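Local coordinates for protein nicotinate phosphoribosyltransferase (Vibrio cholerae, PDB 4HL7) that probably catalyses the ATP-dependent joining of nicotinate to the phosphoribosyl group of phosphoribosyl diphosphate, giving nicotinate ribonucleotide for NAD synthesis, at residues I230-F235 with R292-C297; R14-L19 with L68-A73; Y22-M27 with T128-T133. One frame throughout, in Å; residues are numbered along the deposited sequence.

Interaction 1 (I230-F235 with R292-C297); sequences IAHEWF and RHDSGC
R292 reaches from the end of strand 290-293 to the residues that lead into helix 232-241, and its guanidinium carries most of the contact. CG lies anti to the backbone N (chi1 -179°), and a bend at chi3 turns the planar group across to I230 and H232. One terminal nitrogen, NH2, gives a weak, strongly bent hydrogen bond to I230 O at 3.1 Å, and it is also bonded to T229 OG1 just upstream. The other, NH1, lies 3.1 Å from H232 CE1. The imidazole and guanidinium planes stand 90° apart, so the two groups do not stack; the ring carbon meets the guanidinium at its edge. Water 1 ties the same arm to the backbone of H232, accepting from R292 NH1 at 3.2 Å and from H232 N at 3.0 Å. Next, D294 brings OD1 to the edge of the imidazole, 3.6 Å from CE1, and forms a long salt bridge to R292 NH1 (4.0 Å); its OD2 is held by S324. S295 OG bonds D269 OD2, a second-shell contact that helps place the carboxylate whose OD1 bonds H232 NE2. In this alpha/beta barrel-like domain the loop follows the C-terminal end of a parallel strand, where such barrels commonly place active sites; a sulfate about 6 Å from the D294 side chain probably comes from the crystallisation liquor, though such ions often mark pockets. H232 is the predicted autophosphorylation site, unmodified here; with D294 OD1 at its edge and R292 NH1 approaching obliquely, the ring's orientation is consistent with being fixed by D269.

Interaction 2 (R14-L19 with L68-A73); sequences RSLLDL and LRFSDA
L16 and F70 bring the two backbones to their nearest approach, 6.1 Å between CA atoms, where a type I turn from S15 to D18 faces the irregular chain ahead of helix 72-81. L16 supplies most of the apolar contact, dividing its branches between two partners. Its CB sits over one face of the F70 ring in a CH-pi contact, 3.9 Å from the centroid and 18° off the normal, while CD1 covers the same ring nearer its rim, 3.6 Å from CE2. The two side chains cross at about a right angle. The second methyl, CD2, turns to L68 and touches CD1 of that residue at 3.6 Å. With CG anti to its own carbonyl carbon (chi1 -78°), L16 projects this fork out of the turn into the angle between L68 and F70. L17 adds a lighter contact: its CD2 comes to the edge of the F70 ring, 4.2 Å from CE1. Polar bridging falls to water 2, which accepts from L16 N at 2.9 Å and donates to R69 O at 2.8 Å, so that the backbones are joined beside the leucine by a single solvent molecule. The turn is braced from within, since S15 OG accepts from L17 N at 3.0 Å in an ST turn and D18 OD2 accepts from R14 N. Beyond it, D18 OD1 forms a salt bridge with R189, and F70 also packs on I24 of helix 21-33. The arrangement is that of a small apolar cluster in the N-terminal domain, joining the loop before helix 21-33 to the lead-in of helix 72-81: an ST turn ahead of the first helix sets L16 against L68 and F70, just ahead of the second.

Interaction 3 (Y22-M27 with T128-T133); sequences YKINMM and TILYET
K23 reaches across from helix 21-33 to hold segment 128-133 at two points. Its NZ donates to I129 O at 2.8 Å, lying in the carbonyl plane on a lone pair, and to E132 OE1 at 2.7 Å in a salt bridge that approaches from above the carboxylate plane, 36° out of it. Bends at chi2 (-113°) and chi3 (78°) fold the lysine chain so that the ammonium group arrives between these acceptors. The packing is tight here: CE presses to within 3.3 Å of I129 CG1, closer than usual van der Waals contact. Around this polar centre the apolar side chains interdigitate. I129 points its CD1 at M26, a selenomethionine, 3.7 Å from CG, and its CG2 at the CB of M27, another selenomethionine. L130 lies alongside the lysine stem, its CD2 against K23 CB and I24 CG1, while M27 crosses it at about a right angle with SE 3.7 Å from CD1. Helix 21-33 packs on the turn leading into helix 131-147 within the N-terminal domain, and the buried ion pair lies where E233 of the barrel-like domain meets it. A further shell positions the acid: Y22 OH donates to water 3 at 2.7 Å, which donates to E132 OE1. R187 bonds the tyrosine hydroxyl and makes a salt bridge to E132 OE2. K23 NZ has a second carboxylate partner in E233; lying between two close carboxylates, the ammonium probably offsets their mutual repulsion. I129 and E132 both touch E233.

How the interactions relate
From the N terminus, residues 14-19 open interaction 2, and helix 21-33 soon afterwards opens interaction 3. The 68-73 segment closes interaction 2 before 128-133 closes interaction 3, so the two loops cross, and I24 of interaction 3 packs against L17, L19 and F70 of interaction 2. Both belong to the N-terminal domain. Interaction 1 follows in series, its loop running from 230-235 to 292-297 in the barrel-like domain. It touches interaction 3 where E233 of helix 232-241 reaches the 22-27/128-133 contact and where A231 packs on Y22 and M26, which ties the two domains together; interaction 2 stays about 11 Å from interaction 1 at the nearest atoms.

Interaction 1 (I230-F235 with R292-C297)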
# COMPACT_ATOMS: atom_id res chain seq x y z
N ILE A 230 7.85 3.07 2.11
CA ILE A 230 7.33 3.40 3.44
C ILE A 230 5.91 3.89 3.23
O ILE A 230 5.68 4.75 2.37
CB ILE A 230 8.15 4.54 4.02
CG1 ILE A 230 9.64 4.15 3.97
CG2 ILE A 230 7.73 4.86 5.47
CD1 ILE A 230 10.54 5.37 4.14
N ALA A 231 4.98 3.43 4.04
CA ALA A 231 3.57 3.84 3.84
C ALA A 231 3.31 5.14 4.56
O ALA A 231 4.11 5.57 5.43
CB ALA A 231 2.63 2.76 4.36
N HIS A 232 2.25 5.84 4.15
CA HIS A 232 1.85 7.13 4.77
C HIS A 232 1.68 7.03 6.29
O HIS A 232 1.98 7.95 7.01
CB HIS A 232 0.51 7.61 4.22
CG HIS A 232 0.57 7.94 2.77
ND1 HIS A 232 0.07 7.12 1.84
CD2 HIS A 232 1.18 9.01 2.09
CE1 HIS A 232 0.35 7.63 0.60
NE2 HIS A 232 1.01 8.79 0.76
N GLU A 233 1.23 5.88 6.77
CA GLU A 233 0.97 5.75 8.24
C GLU A 233 2.14 5.99 9.09
O GLU A 233 1.98 6.47 10.19
CB GLU A 233 0.35 4.35 8.60
CG GLU A 233 1.31 3.24 8.51
CD GLU A 233 0.72 1.91 9.04
OE1 GLU A 233 0.50 1.76 10.29
OE2 GLU A 233 0.59 1.00 8.19
N TRP A 234 3.37 5.74 8.59
CA TRP A 234 4.55 6.05 9.39
C TRP A 234 4.64 7.57 9.61
O TRP A 234 4.83 8.09 10.72
CB TRP A 234 5.76 5.52 8.62
CG TRP A 234 7.09 5.84 9.24
CD1 TRP A 234 8.08 6.67 8.73
CD2 TRP A 234 7.63 5.30 10.48
NE1 TRP A 234 9.21 6.65 9.55
CE2 TRP A 234 8.98 5.86 10.63
CE3 TRP A 234 7.15 4.42 11.45
CZ2 TRP A 234 9.79 5.53 11.71
CZ3 TRP A 234 7.97 4.11 12.56
CH2 TRP A 234 9.27 4.62 12.67
N PHE A 235 4.39 8.32 8.53
CA PHE A 235 4.45 9.82 8.66
C PHE A 235 3.26 10.37 9.45
O PHE A 235 3.38 11.34 10.25
CB PHE A 235 4.46 10.38 7.24
CG PHE A 235 5.67 9.92 6.47
CD1 PHE A 235 5.63 8.76 5.72
CD2 PHE A 235 6.87 10.58 6.60
CE1 PHE A 235 6.79 8.30 5.08
CE2 PHE A 235 8.03 10.09 5.98
CZ PHE A 235 7.97 8.96 5.21
N ARG A 292 8.23 8.15 -3.84
CA ARG A 292 7.08 7.48 -4.48
C ARG A 292 6.01 8.51 -4.81
O ARG A 292 5.68 9.36 -3.97
CB ARG A 292 6.50 6.41 -3.53
CG ARG A 292 5.30 5.63 -4.13
CD ARG A 292 4.82 4.50 -3.17
NE ARG A 292 3.61 5.00 -2.54
CZ ARG A 292 3.34 5.05 -1.23
NH1 ARG A 292 2.21 5.64 -0.83
NH2 ARG A 292 4.13 4.47 -0.33
N HIS A 293 5.43 8.39 -6.00
CA HIS A 293 4.33 9.27 -6.42
C HIS A 293 3.02 8.57 -6.21
O HIS A 293 2.85 7.44 -6.69
CB HIS A 293 4.45 9.56 -7.91
CG HIS A 293 3.29 10.33 -8.46
ND1 HIS A 293 2.31 9.74 -9.16
CD2 HIS A 293 2.90 11.64 -8.26
CE1 HIS A 293 1.37 10.63 -9.45
NE2 HIS A 293 1.71 11.80 -8.89
N ASP A 294 2.08 9.22 -5.53
CA ASP A 294 0.78 8.57 -5.27
C ASP A 294 -0.45 9.45 -5.47
O ASP A 294 -1.56 8.99 -5.28
CB ASP A 294 0.74 8.03 -3.85
CG ASP A 294 -0.33 6.89 -3.66
OD1 ASP A 294 -1.10 6.95 -2.65
OD2 ASP A 294 -0.43 5.95 -4.51
N SER A 295 -0.29 10.73 -5.80
CA SER A 295 -1.48 11.56 -6.06
C SER A 295 -1.10 12.74 -6.93
O SER A 295 0.07 13.17 -6.93
CB SER A 295 -2.09 12.07 -4.76
OG SER A 295 -1.16 12.88 -4.09
N GLY A 296 -2.05 13.27 -7.67
CA GLY A 296 -1.77 14.49 -8.48
C GLY A 296 -0.98 14.11 -9.71
O GLY A 296 -0.85 12.91 -10.05
N CYS A 297 -0.62 15.11 -10.50
CA CYS A 297 -0.05 14.85 -11.82
C CYS A 297 1.36 14.28 -11.66
O CYS A 297 2.21 14.89 -10.98
CB CYS A 297 0.04 16.16 -12.58
SG CYS A 297 0.96 16.03 -14.16
O HOH W 1 0.95 4.43 1.90

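Interaction 2 (R14-L19 with L68-A73)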
# COMPACT_ATOMS: atom_id res chain seq x y z
N ARG A 14 -2.04 -17.03 2.64
CA ARG A 14 -1.19 -18.19 2.39
C ARG A 14 -0.19 -18.45 3.53
O ARG A 14 0.25 -19.56 3.70
CB ARG A 14 -0.49 -17.97 1.09
CG ARG A 14 -1.54 -17.87 -0.01
CD ARG A 14 -1.18 -18.71 -1.13
NE ARG A 14 -2.29 -18.84 -2.07
CZ ARG A 14 -2.13 -19.41 -3.25
NH1 ARG A 14 -0.92 -19.87 -3.58
NH2 ARG A 14 -3.15 -19.51 -4.08
N SER A 15 0.16 -17.40 4.25
CA SER A 15 1.16 -17.43 5.36
C SER A 15 1.21 -16.03 5.93
O SER A 15 0.59 -15.11 5.37
CB SER A 15 2.56 -17.84 4.88
OG SER A 15 3.26 -16.77 4.22
N LEU A 16 1.95 -15.83 7.03
CA LEU A 16 2.06 -14.46 7.56
C LEU A 16 3.08 -13.64 6.78
O LEU A 16 3.37 -12.48 7.14
CB LEU A 16 2.41 -14.48 9.07
CG LEU A 16 1.29 -14.78 10.09
CD1 LEU A 16 1.81 -14.65 11.52
CD2 LEU A 16 0.04 -13.90 9.89
N LEU A 17 3.64 -14.23 5.71
CA LEU A 17 4.44 -13.45 4.74
C LEU A 17 3.59 -12.97 3.52
O LEU A 17 4.06 -12.16 2.68
CB LEU A 17 5.64 -14.31 4.21
CG LEU A 17 6.72 -14.63 5.27
CD1 LEU A 17 7.85 -15.39 4.57
CD2 LEU A 17 7.23 -13.33 5.90
N ASP A 18 2.35 -13.48 3.45
CA ASP A 18 1.42 -13.11 2.38
C ASP A 18 0.80 -11.75 2.63
O ASP A 18 -0.42 -11.64 2.94
CB ASP A 18 0.32 -14.18 2.29
CG ASP A 18 -0.58 -14.02 1.08
OD1 ASP A 18 -0.28 -13.22 0.16
OD2 ASP A 18 -1.64 -14.65 1.07
N LEU A 19 1.63 -10.71 2.52
CA LEU A 19 1.28 -9.35 2.83
C LEU A 19 2.33 -8.44 2.22
O LEU A 19 3.38 -8.96 1.75
CB LEU A 19 1.17 -9.11 4.38
CG LEU A 19 2.16 -9.82 5.33
CD1 LEU A 19 3.58 -9.30 5.18
CD2 LEU A 19 1.66 -9.57 6.77
N LEU A 68 -2.70 -18.19 12.89
CA LEU A 68 -1.49 -18.16 12.07
C LEU A 68 -0.27 -17.90 12.89
O LEU A 68 -0.32 -17.18 13.90
CB LEU A 68 -1.58 -17.08 10.98
CG LEU A 68 -2.68 -17.32 9.97
CD1 LEU A 68 -2.45 -16.28 8.86
CD2 LEU A 68 -2.65 -18.75 9.41
N ARG A 69 0.86 -18.45 12.44
CA ARG A 69 2.13 -18.22 13.18
C ARG A 69 3.23 -17.98 12.18
O ARG A 69 3.14 -18.47 11.06
CB ARG A 69 2.45 -19.46 14.02
CG ARG A 69 1.36 -19.83 15.04
CD ARG A 69 1.46 -18.88 16.23
NE ARG A 69 0.59 -19.22 17.37
CZ ARG A 69 -0.71 -18.92 17.45
NH1 ARG A 69 -1.35 -18.30 16.46
NH2 ARG A 69 -1.39 -19.26 18.54
N PHE A 70 4.32 -17.32 12.58
CA PHE A 70 5.52 -17.37 11.72
C PHE A 70 6.22 -18.70 11.93
O PHE A 70 6.54 -19.03 13.08
CB PHE A 70 6.48 -16.22 12.06
CG PHE A 70 6.01 -14.87 11.57
CD1 PHE A 70 6.22 -14.46 10.25
CD2 PHE A 70 5.33 -14.00 12.42
CE1 PHE A 70 5.77 -13.21 9.81
CE2 PHE A 70 4.88 -12.75 11.99
CZ PHE A 70 5.11 -12.33 10.68
N SER A 71 6.56 -19.40 10.85
CA SER A 71 7.26 -20.71 10.93
C SER A 71 8.75 -20.45 10.96
O SER A 71 9.22 -19.35 10.65
CB SER A 71 6.92 -21.60 9.76
OG SER A 71 7.55 -21.14 8.57
N ASP A 72 9.55 -21.45 11.33
CA ASP A 72 11.00 -21.22 11.31
C ASP A 72 11.47 -20.94 9.90
O ASP A 72 12.35 -20.09 9.70
CB ASP A 72 11.77 -22.39 11.95
CG ASP A 72 11.40 -22.58 13.38
OD1 ASP A 72 10.84 -23.65 13.70
OD2 ASP A 72 11.60 -21.61 14.18
N ALA A 73 10.82 -21.57 8.93
CA ALA A 73 11.09 -21.32 7.55
C ALA A 73 10.77 -19.90 7.10
O ALA A 73 11.47 -19.37 6.23
CB ALA A 73 10.39 -22.32 6.65
O HOH W 2 3.29 -18.04 8.26

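Interaction 3 (Y22-M27 with T128-T133)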
# COMPACT_ATOMS: atom_id res chain seq x y z
N TYR A 22 6.50 -4.04 3.25
CA TYR A 22 6.75 -2.83 4.07
C TYR A 22 6.00 -2.87 5.43
O TYR A 22 6.34 -2.11 6.31
CB TYR A 22 6.35 -1.54 3.32
CG TYR A 22 4.83 -1.21 3.43
CD1 TYR A 22 3.95 -1.54 2.41
CD2 TYR A 22 4.29 -0.58 4.58
CE1 TYR A 22 2.59 -1.25 2.49
CE2 TYR A 22 2.92 -0.31 4.67
CZ TYR A 22 2.07 -0.65 3.63
OH TYR A 22 0.71 -0.38 3.71
N LYS A 23 4.99 -3.75 5.58
CA LYS A 23 4.28 -3.87 6.84
C LYS A 23 5.14 -4.53 7.88
O LYS A 23 5.22 -4.05 9.04
CB LYS A 23 2.93 -4.64 6.65
CG LYS A 23 2.00 -3.86 5.74
CD LYS A 23 0.75 -3.31 6.42
CE LYS A 23 1.02 -2.07 7.22
NZ LYS A 23 -0.27 -1.55 7.80
N ILE A 24 5.83 -5.59 7.49
CA ILE A 24 6.80 -6.23 8.38
C ILE A 24 7.98 -5.30 8.64
O ILE A 24 8.51 -5.19 9.77
CB ILE A 24 7.27 -7.61 7.82
CG1 ILE A 24 6.16 -8.66 8.10
CG2 ILE A 24 8.58 -8.10 8.52
CD1 ILE A 24 6.50 -10.08 7.61
N ASN A 25 8.44 -4.64 7.57
CA ASN A 25 9.55 -3.76 7.76
C ASN A 25 9.22 -2.62 8.74
O ASN A 25 10.00 -2.37 9.68
CB ASN A 25 10.03 -3.25 6.40
CG ASN A 25 10.46 -4.36 5.49
OD1 ASN A 25 10.65 -5.54 5.92
ND2 ASN A 25 10.60 -4.02 4.18
N MSE A 26 8.07 -1.97 8.57
CA MSE A 26 7.65 -0.92 9.45
C MSE A 26 7.39 -1.50 10.82
O MSE A 26 7.66 -0.85 11.83
CB MSE A 26 6.39 -0.26 8.86
CG MSE A 26 6.09 1.04 9.50
SE MSE A 26 4.70 1.80 8.29
CE MSE A 26 5.02 1.62 6.70
N MSE A 27 6.95 -2.75 10.90
CA MSE A 27 6.80 -3.35 12.25
C MSE A 27 8.11 -3.39 13.00
O MSE A 27 8.16 -3.20 14.24
CB MSE A 27 6.24 -4.78 12.08
CG MSE A 27 5.91 -5.38 13.47
SE MSE A 27 5.24 -7.20 13.10
CE MSE A 27 4.95 -7.97 14.88
N THR A 128 -0.71 -4.60 15.59
CA THR A 128 -1.87 -4.43 14.66
C THR A 128 -1.43 -4.04 13.25
O THR A 128 -2.26 -4.09 12.33
CB THR A 128 -2.94 -3.44 15.16
OG1 THR A 128 -2.39 -2.13 15.31
CG2 THR A 128 -3.60 -3.93 16.50
N ILE A 129 -0.17 -3.62 13.10
CA ILE A 129 0.26 -3.10 11.79
C ILE A 129 0.13 -4.15 10.66
O ILE A 129 -0.15 -3.81 9.52
CB ILE A 129 1.67 -2.45 11.81
CG1 ILE A 129 1.98 -1.86 10.41
CG2 ILE A 129 2.72 -3.46 12.17
CD1 ILE A 129 3.01 -0.79 10.41
N LEU A 130 0.31 -5.43 10.98
CA LEU A 130 0.20 -6.44 9.94
C LEU A 130 -1.22 -6.72 9.43
O LEU A 130 -1.35 -7.37 8.38
CB LEU A 130 0.87 -7.76 10.35
CG LEU A 130 2.36 -7.68 10.74
CD1 LEU A 130 2.88 -9.09 10.99
CD2 LEU A 130 3.18 -6.93 9.69
N TYR A 131 -2.26 -6.29 10.14
CA TYR A 131 -3.64 -6.62 9.73
C TYR A 131 -3.97 -6.08 8.36
O TYR A 131 -4.63 -6.74 7.60
CB TYR A 131 -4.73 -6.05 10.69
CG TYR A 131 -5.04 -6.93 11.91
CD1 TYR A 131 -4.72 -6.52 13.19
CD2 TYR A 131 -5.64 -8.16 11.74
CE1 TYR A 131 -4.99 -7.31 14.30
CE2 TYR A 131 -5.93 -8.97 12.83
CZ TYR A 131 -5.62 -8.55 14.09
OH TYR A 131 -5.95 -9.35 15.18
N GLU A 132 -3.58 -4.82 8.11
CA GLU A 132 -4.12 -4.07 6.97
C GLU A 132 -4.28 -4.87 5.69
O GLU A 132 -5.42 -4.93 5.15
CB GLU A 132 -3.22 -2.81 6.69
CG GLU A 132 -3.60 -2.07 5.42
CD GLU A 132 -2.77 -0.81 5.23
OE1 GLU A 132 -2.13 -0.38 6.19
OE2 GLU A 132 -2.84 -0.24 4.11
N THR A 133 -3.20 -5.42 5.14
CA THR A 133 -3.32 -6.07 3.81
C THR A 133 -3.97 -7.42 3.94
O THR A 133 -4.48 -7.93 2.96
CB THR A 133 -2.01 -6.16 2.95
OG1 THR A 133 -1.11 -7.15 3.45
CG2 THR A 133 -1.35 -4.76 2.82
O HOH W 3 -0.09 1.30 5.67